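Guanine deaminase (Escherichia coli, PDB 6OHB) catalyses the zinc-dependent hydrolytic deamination of guanine to xanthine and ammonia, the single step that turns guanine into xanthine. Local coordinates at residues 139-144 against 207-212; 165-170 against 178-183. All blocks are in the same frame, centred on the assembly; numbering follows the deposited sequence.

Contact 1: residues 139-144 against 207-212; sequences LVFGTV and TPRFAP
A chi1 of -48° sets OG1 of Thr207 beside the backbone N and swings the CG2 methyl to the far side, onto the ring of Phe141, whose own chi1 of -107° falls away from the usual staggered values. The two residues stand at the C-terminal ends of strands 135-141 and 203-208 of the amidohydrolase TIM barrel, flanking strand 164-169, at the end where the metal and the substrate pocket lie. The result is a clear CH-pi contact: CG2 of Thr207 sits 3.4 Å from the centroid of the Phe141 ring, 13° off the ring normal. The backbone of Arg209 adds a second approach in the ring plane, its CA 3.7 Å from Phe141 CE2. Arg209 and Phe210 are probable substrate-binding residues, so the ring probably borders the pocket; it also meets His84 and, edge-to-face, His235. The guanidinium of Arg209 runs on to a salt bridge with Glu110. On the polar side of Thr207, OG1 bonds to Ala205 O and also receives a hydrogen bond from a water. That water bridges the ends of the two strands on either side of strand 164-169, 2.9 Å from Val140 O and 2.8 Å from Thr207 OG1.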
ATOM      1  N   LEU A 139      13.834  15.513   6.763  1.00 43.21           N
ATOM      2  CA  LEU A 139      13.652  16.302   7.972  1.00 34.91           C
ATOM      3  C   LEU A 139      13.234  15.312   9.054  1.00 40.73           C
ATOM      4  O   LEU A 139      12.163  14.704   8.964  1.00 35.58           O
ATOM      5  CB  LEU A 139      12.611  17.396   7.749  1.00 36.40           C
ATOM      6  CG  LEU A 139      12.042  18.107   8.975  1.00 40.75           C
ATOM      7  CD1 LEU A 139      13.148  18.762   9.793  1.00 36.88           C
ATOM      8  CD2 LEU A 139      10.996  19.129   8.546  1.00 33.58           C
ATOM      9  N   VAL A 140      14.093  15.123  10.051  1.00 42.15           N
ATOM     10  CA  VAL A 140      14.072  13.938  10.900  1.00 40.14           C
ATOM     11  C   VAL A 140      13.802  14.355  12.339  1.00 45.88           C
ATOM     12  O   VAL A 140      14.530  15.183  12.897  1.00 43.21           O
ATOM     13  CB  VAL A 140      15.397  13.158  10.817  1.00 44.90           C
ATOM     14  CG1 VAL A 140      15.317  11.907  11.679  1.00 46.63           C
ATOM     15  CG2 VAL A 140      15.737  12.810   9.376  1.00 38.24           C
ATOM     16  N   PHE A 141      12.768  13.770  12.939  1.00 46.49           N
ATOM     17  CA  PHE A 141      12.604  13.868  14.383  1.00 45.75           C
ATOM     18  C   PHE A 141      13.669  13.025  15.068  1.00 46.45           C
ATOM     19  O   PHE A 141      13.865  11.854  14.730  1.00 50.29           O
ATOM     20  CB  PHE A 141      11.214  13.399  14.804  1.00 49.28           C
ATOM     21  CG  PHE A 141      10.297  14.511  15.226  1.00 46.76           C
ATOM     22  CD1 PHE A 141       9.885  15.462  14.311  1.00 47.95           C
ATOM     23  CD2 PHE A 141       9.846  14.600  16.532  1.00 43.87           C
ATOM     24  CE1 PHE A 141       9.038  16.482  14.684  1.00 50.61           C
ATOM     25  CE2 PHE A 141       8.997  15.615  16.917  1.00 48.92           C
ATOM     26  CZ  PHE A 141       8.588  16.559  15.994  1.00 52.60           C
ATOM     27  N   GLY A 142      14.369  13.626  16.020  1.00 46.51           N
ATOM     28  CA  GLY A 142      15.332  12.894  16.814  1.00 51.64           C
ATOM     29  C   GLY A 142      14.779  12.293  18.091  1.00 54.38           C
ATOM     30  O   GLY A 142      13.633  11.836  18.154  1.00 49.59           O
ATOM     31  N   THR A 143      15.612  12.296  19.125  1.00 62.65           N
ATOM     32  CA  THR A 143      15.252  11.872  20.463  1.00 62.50           C
ATOM     33  C   THR A 143      15.076  13.089  21.360  1.00 61.77           C
ATOM     34  O   THR A 143      15.281  14.235  20.954  1.00 58.70           O
ATOM     35  CB  THR A 143      16.358  10.981  21.033  1.00 65.93           C
ATOM     36  OG1 THR A 143      17.634  11.492  20.604  1.00 66.70           O
ATOM     37  CG2 THR A 143      16.208   9.557  20.549  1.00 62.56           C
ATOM     38  N   VAL A 144      14.678  12.833  22.604  1.00 57.03           N
ATOM     39  CA  VAL A 144      14.839  13.870  23.613  1.00 60.45           C
ATOM     40  C   VAL A 144      16.278  13.875  24.115  1.00 57.55           C
ATOM     41  O   VAL A 144      16.793  14.919  24.522  1.00 60.69           O
ATOM     42  CB  VAL A 144      13.837  13.673  24.760  1.00 66.04           C
ATOM     43  CG1 VAL A 144      13.647  14.971  25.518  1.00 64.21           C
ATOM     44  CG2 VAL A 144      12.517  13.167  24.221  1.00 62.47           C
ATOM     45  N   THR A 207      12.968  21.335  17.479  1.00 44.98           N
ATOM     46  CA  THR A 207      11.969  20.277  17.359  1.00 51.37           C
ATOM     47  C   THR A 207      11.258  20.064  18.689  1.00 56.30           C
ATOM     48  O   THR A 207      11.616  19.168  19.468  1.00 49.89           O
ATOM     49  CB  THR A 207      12.622  18.980  16.873  1.00 51.98           C
ATOM     50  OG1 THR A 207      13.463  19.258  15.747  1.00 49.86           O
ATOM     51  CG2 THR A 207      11.582  17.983  16.456  1.00 49.63           C
ATOM     52  N   PRO A 208      10.251  20.884  18.992  1.00 55.61           N
ATOM     53  CA  PRO A 208       9.290  20.499  20.033  1.00 52.88           C
ATOM     54  C   PRO A 208       8.329  19.472  19.452  1.00 50.23           C
ATOM     55  O   PRO A 208       7.818  19.652  18.343  1.00 48.81           O
ATOM     56  CB  PRO A 208       8.582  21.816  20.375  1.00 52.06           C
ATOM     57  CG  PRO A 208       8.713  22.654  19.118  1.00 51.92           C
ATOM     58  CD  PRO A 208       9.977  22.220  18.425  1.00 45.74           C
ATOM     59  N   ARG A 209       8.088  18.389  20.198  1.00 51.41           N
ATOM     60  CA  ARG A 209       7.242  17.316  19.681  1.00 52.87           C
ATOM     61  C   ARG A 209       5.880  17.859  19.267  1.00 53.94           C
ATOM     62  O   ARG A 209       5.508  17.812  18.088  1.00 58.56           O
ATOM     63  CB  ARG A 209       7.091  16.198  20.716  1.00 54.84           C
ATOM     64  CG  ARG A 209       6.393  14.965  20.149  1.00 54.13           C
ATOM     65  CD  ARG A 209       6.273  13.842  21.159  1.00 56.25           C
ATOM     66  NE  ARG A 209       7.565  13.277  21.535  1.00 61.14           N
ATOM     67  CZ  ARG A 209       8.131  12.232  20.941  1.00 55.94           C
ATOM     68  NH1 ARG A 209       7.523  11.625  19.926  1.00 58.62           N
ATOM     69  NH2 ARG A 209       9.307  11.792  21.364  1.00 57.19           N
ATOM     70  N   PHE A 210       5.130  18.392  20.226  1.00 50.35           N
ATOM     71  CA  PHE A 210       3.961  19.217  19.950  1.00 48.61           C
ATOM     72  C   PHE A 210       3.644  20.017  21.210  1.00 56.84           C
ATOM     73  O   PHE A 210       4.303  19.871  22.245  1.00 51.67           O
ATOM     74  CB  PHE A 210       2.757  18.384  19.481  1.00 55.76           C
ATOM     75  CG  PHE A 210       2.451  17.182  20.345  1.00 55.10           C
ATOM     76  CD1 PHE A 210       2.293  15.930  19.777  1.00 61.02           C
ATOM     77  CD2 PHE A 210       2.313  17.304  21.713  1.00 63.48           C
ATOM     78  CE1 PHE A 210       2.006  14.827  20.558  1.00 63.09           C
ATOM     79  CE2 PHE A 210       2.024  16.204  22.498  1.00 70.30           C
ATOM     80  CZ  PHE A 210       1.874  14.966  21.921  1.00 66.10           C
ATOM     81  N   ALA A 211       2.630  20.873  21.108  1.00 56.09           N
ATOM     82  CA  ALA A 211       2.291  21.751  22.225  1.00 56.66           C
ATOM     83  C   ALA A 211       1.855  21.003  23.485  1.00 61.85           C
ATOM     84  O   ALA A 211       2.245  21.438  24.583  1.00 62.59           O
ATOM     85  CB  ALA A 211       1.215  22.752  21.782  1.00 58.02           C
ATOM     86  N   PRO A 212       1.072  19.914  23.420  1.00 57.95           N
ATOM     87  CA  PRO A 212       0.708  19.214  24.666  1.00 59.89           C
ATOM     88  C   PRO A 212       1.883  18.841  25.553  1.00 61.51           C
ATOM     89  O   PRO A 212       1.765  18.938  26.781  1.00 65.47           O
ATOM     90  CB  PRO A 212      -0.022  17.969  24.152  1.00 53.41           C
ATOM     91  CG  PRO A 212      -0.685  18.429  22.912  1.00 62.39           C
ATOM     92  CD  PRO A 212       0.235  19.460  22.291  1.00 57.08           C
TER
HETATM   93  O   HOH W   1      13.224  17.662  13.504  1.00 46.33           O

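Contact 2: residues 165-170 against 178-183; sequences AGKVMM and LLDTAE
A beta-alpha loop of the barrel folds back on its own strand here: Met170, just past strand 164-169, pairs with Asp180, two residues ahead of helix 182-196. Asp180 N donates a nearly straight bond (170°) to Met170 O at 2.9 Å, and in return Met170 N reaches Asp180 OD2 at 3.2 Å, on the syn side but 28° out of the carboxylate plane. The anti lone pair of the same OD2 takes Lys167 NZ in a salt bridge of 2.9 Å. Strand, loop and helix belong to one beta-alpha-beta unit that ends in strand 203-208, and Thr181 N-caps its helix through Ser184 N. With chi3 and chi4 both bent, the Lys167 chain curls so that NZ also donates to Val168 O at 2.8 Å and to Val144 O. An alanine in place of Asp180 would probably leave the buried Lys167 ammonium without its counter-charge and Met170 N without its acceptor. Gln218 holds the other oxygen, OD1. Beside these polar pairs, Met170 has CG wedged between its backbone N and carbonyl carbon (chi1 45°), which brings SD to Leu178, 3.5 Å from Leu178 O and 3.9 Å from Leu178 CD2.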
ATOM      1  N   ALA A 165      17.756  17.660  11.160  1.00 39.02           N
ATOM      2  CA  ALA A 165      17.373  16.891  12.331  1.00 39.13           C
ATOM      3  C   ALA A 165      17.510  17.777  13.561  1.00 49.23           C
ATOM      4  O   ALA A 165      18.084  18.870  13.509  1.00 47.82           O
ATOM      5  CB  ALA A 165      18.222  15.622  12.461  1.00 36.04           C
ATOM      6  N   GLY A 166      16.973  17.297  14.674  1.00 46.52           N
ATOM      7  CA  GLY A 166      17.047  18.040  15.914  1.00 50.03           C
ATOM      8  C   GLY A 166      16.575  17.200  17.077  1.00 49.90           C
ATOM      9  O   GLY A 166      15.910  16.173  16.901  1.00 49.35           O
ATOM     10  N   LYS A 167      16.937  17.652  18.273  1.00 49.39           N
ATOM     11  CA  LYS A 167      16.531  16.991  19.505  1.00 50.95           C
ATOM     12  C   LYS A 167      15.082  17.320  19.842  1.00 51.85           C
ATOM     13  O   LYS A 167      14.644  18.466  19.713  1.00 51.74           O
ATOM     14  CB  LYS A 167      17.447  17.413  20.652  1.00 54.31           C
ATOM     15  CG  LYS A 167      17.054  16.877  22.009  1.00 57.65           C
ATOM     16  CD  LYS A 167      17.704  17.690  23.116  1.00 60.96           C
ATOM     17  CE  LYS A 167      16.660  18.367  23.988  1.00 60.30           C
ATOM     18  NZ  LYS A 167      15.807  17.381  24.698  1.00 56.86           N
ATOM     19  N   VAL A 168      14.340  16.305  20.287  1.00 56.07           N
ATOM     20  CA  VAL A 168      12.955  16.509  20.691  1.00 56.56           C
ATOM     21  C   VAL A 168      12.920  17.296  21.993  1.00 55.80           C
ATOM     22  O   VAL A 168      13.657  16.995  22.940  1.00 53.35           O
ATOM     23  CB  VAL A 168      12.232  15.163  20.842  1.00 57.43           C
ATOM     24  CG1 VAL A 168      10.816  15.379  21.355  1.00 55.70           C
ATOM     25  CG2 VAL A 168      12.212  14.410  19.527  1.00 57.74           C
ATOM     26  N   MET A 169      12.094  18.339  22.030  1.00 56.39           N
ATOM     27  CA  MET A 169      11.853  19.116  23.238  1.00 60.12           C
ATOM     28  C   MET A 169      10.493  18.722  23.802  1.00 58.06           C
ATOM     29  O   MET A 169       9.465  18.936  23.149  1.00 56.18           O
ATOM     30  CB  MET A 169      11.912  20.613  22.930  1.00 60.23           C
ATOM     31  CG  MET A 169      13.216  21.059  22.275  1.00 51.18           C
ATOM     32  SD  MET A 169      13.225  22.793  21.762  1.00 60.18           S
ATOM     33  CE  MET A 169      12.341  23.559  23.112  1.00 56.20           C
ATOM     34  N   MET A 170      10.487  18.155  25.009  1.00 62.31           N
ATOM     35  CA  MET A 170       9.242  17.757  25.668  1.00 61.19           C
ATOM     36  C   MET A 170       9.482  17.651  27.168  1.00 65.62           C
ATOM     37  O   MET A 170      10.292  16.828  27.608  1.00 61.22           O
ATOM     38  CB  MET A 170       8.720  16.434  25.099  1.00 61.33           C
ATOM     39  CG  MET A 170       9.781  15.358  24.922  1.00 67.79           C
ATOM     40  SD  MET A 170       9.115  13.803  24.291  1.00 72.47           S
ATOM     41  CE  MET A 170       7.605  13.682  25.237  1.00 56.67           C
ATOM     42  N   LEU A 178      11.306  10.097  29.454  1.00 62.69           N
ATOM     43  CA  LEU A 178      11.349  10.756  28.153  1.00 68.92           C
ATOM     44  C   LEU A 178      11.111  12.262  28.253  1.00 69.78           C
ATOM     45  O   LEU A 178      10.717  12.889  27.264  1.00 68.33           O
ATOM     46  CB  LEU A 178      10.330  10.122  27.205  1.00 66.58           C
ATOM     47  CG  LEU A 178      10.760  10.024  25.741  1.00 71.55           C
ATOM     48  CD1 LEU A 178      11.683   8.833  25.536  1.00 66.73           C
ATOM     49  CD2 LEU A 178       9.549   9.948  24.822  1.00 71.77           C
ATOM     50  N   LEU A 179      11.326  12.854  29.426  1.00 67.44           N
ATOM     51  CA  LEU A 179      11.092  14.274  29.648  1.00 68.07           C
ATOM     52  C   LEU A 179      12.404  15.011  29.866  1.00 63.73           C
ATOM     53  O   LEU A 179      13.336  14.475  30.473  1.00 67.53           O
ATOM     54  CB  LEU A 179      10.180  14.506  30.855  1.00 64.18           C
ATOM     55  CG  LEU A 179       8.734  14.037  30.733  1.00 66.78           C
ATOM     56  CD1 LEU A 179       7.972  14.346  32.015  1.00 65.08           C
ATOM     57  CD2 LEU A 179       8.072  14.687  29.530  1.00 65.73           C
ATOM     58  N   ASP A 180      12.473  16.240  29.360  1.00 64.67           N
ATOM     59  CA  ASP A 180      13.535  17.164  29.715  1.00 66.56           C
ATOM     60  C   ASP A 180      12.958  18.263  30.616  1.00 64.95           C
ATOM     61  O   ASP A 180      11.865  18.113  31.183  1.00 67.11           O
ATOM     62  CB  ASP A 180      14.196  17.703  28.436  1.00 63.50           C
ATOM     63  CG  ASP A 180      13.195  18.291  27.443  1.00 69.93           C
ATOM     64  OD1 ASP A 180      12.187  18.890  27.872  1.00 68.07           O
ATOM     65  OD2 ASP A 180      13.425  18.160  26.220  1.00 72.30           O
ATOM     66  N   THR A 181      13.696  19.358  30.752  1.00 65.98           N
ATOM     67  CA  THR A 181      13.209  20.575  31.380  1.00 68.17           C
ATOM     68  C   THR A 181      13.410  21.716  30.393  1.00 64.57           C
ATOM     69  O   THR A 181      14.131  21.573  29.405  1.00 71.05           O
ATOM     70  CB  THR A 181      13.941  20.869  32.700  1.00 68.67           C
ATOM     71  OG1 THR A 181      15.300  21.237  32.429  1.00 68.11           O
ATOM     72  CG2 THR A 181      13.928  19.642  33.605  1.00 63.46           C
ATOM     73  N   ALA A 182      12.752  22.848  30.651  1.00 64.03           N
ATOM     74  CA  ALA A 182      12.901  24.002  29.765  1.00 68.75           C
ATOM     75  C   ALA A 182      14.366  24.411  29.625  1.00 67.00           C
ATOM     76  O   ALA A 182      14.874  24.581  28.507  1.00 71.34           O
ATOM     77  CB  ALA A 182      12.056  25.168  30.279  1.00 62.13           C
ATOM     78  N   GLU A 183      15.072  24.533  30.752  1.00 64.16           N
ATOM     79  CA  GLU A 183      16.466  24.971  30.720  1.00 70.82           C
ATOM     80  C   GLU A 183      17.368  23.930  30.059  1.00 70.55           C
ATOM     81  O   GLU A 183      18.160  24.259  29.163  1.00 69.68           O
ATOM     82  CB  GLU A 183      16.947  25.274  32.141  1.00 66.82           C
TER

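In the fold
Strand 164-169 stands between the two strands of contact 1, with the centres of contacts 1 and 2 about 8 Å apart. Lys167 ties them directly, since the cation that meets the carboxylate in contact 2 also holds the loop after strand 135-141, which belongs to contact 1. Met170 SD packs 3.2 Å from Arg209 NE, so contact 2 touches a residue of contact 1 that probably binds substrate. Contact 1 is the nearer to the metal, the Phe141 side chain being about 6 Å from the zinc ion, against about 9 Å for that of Val168 in contact 2.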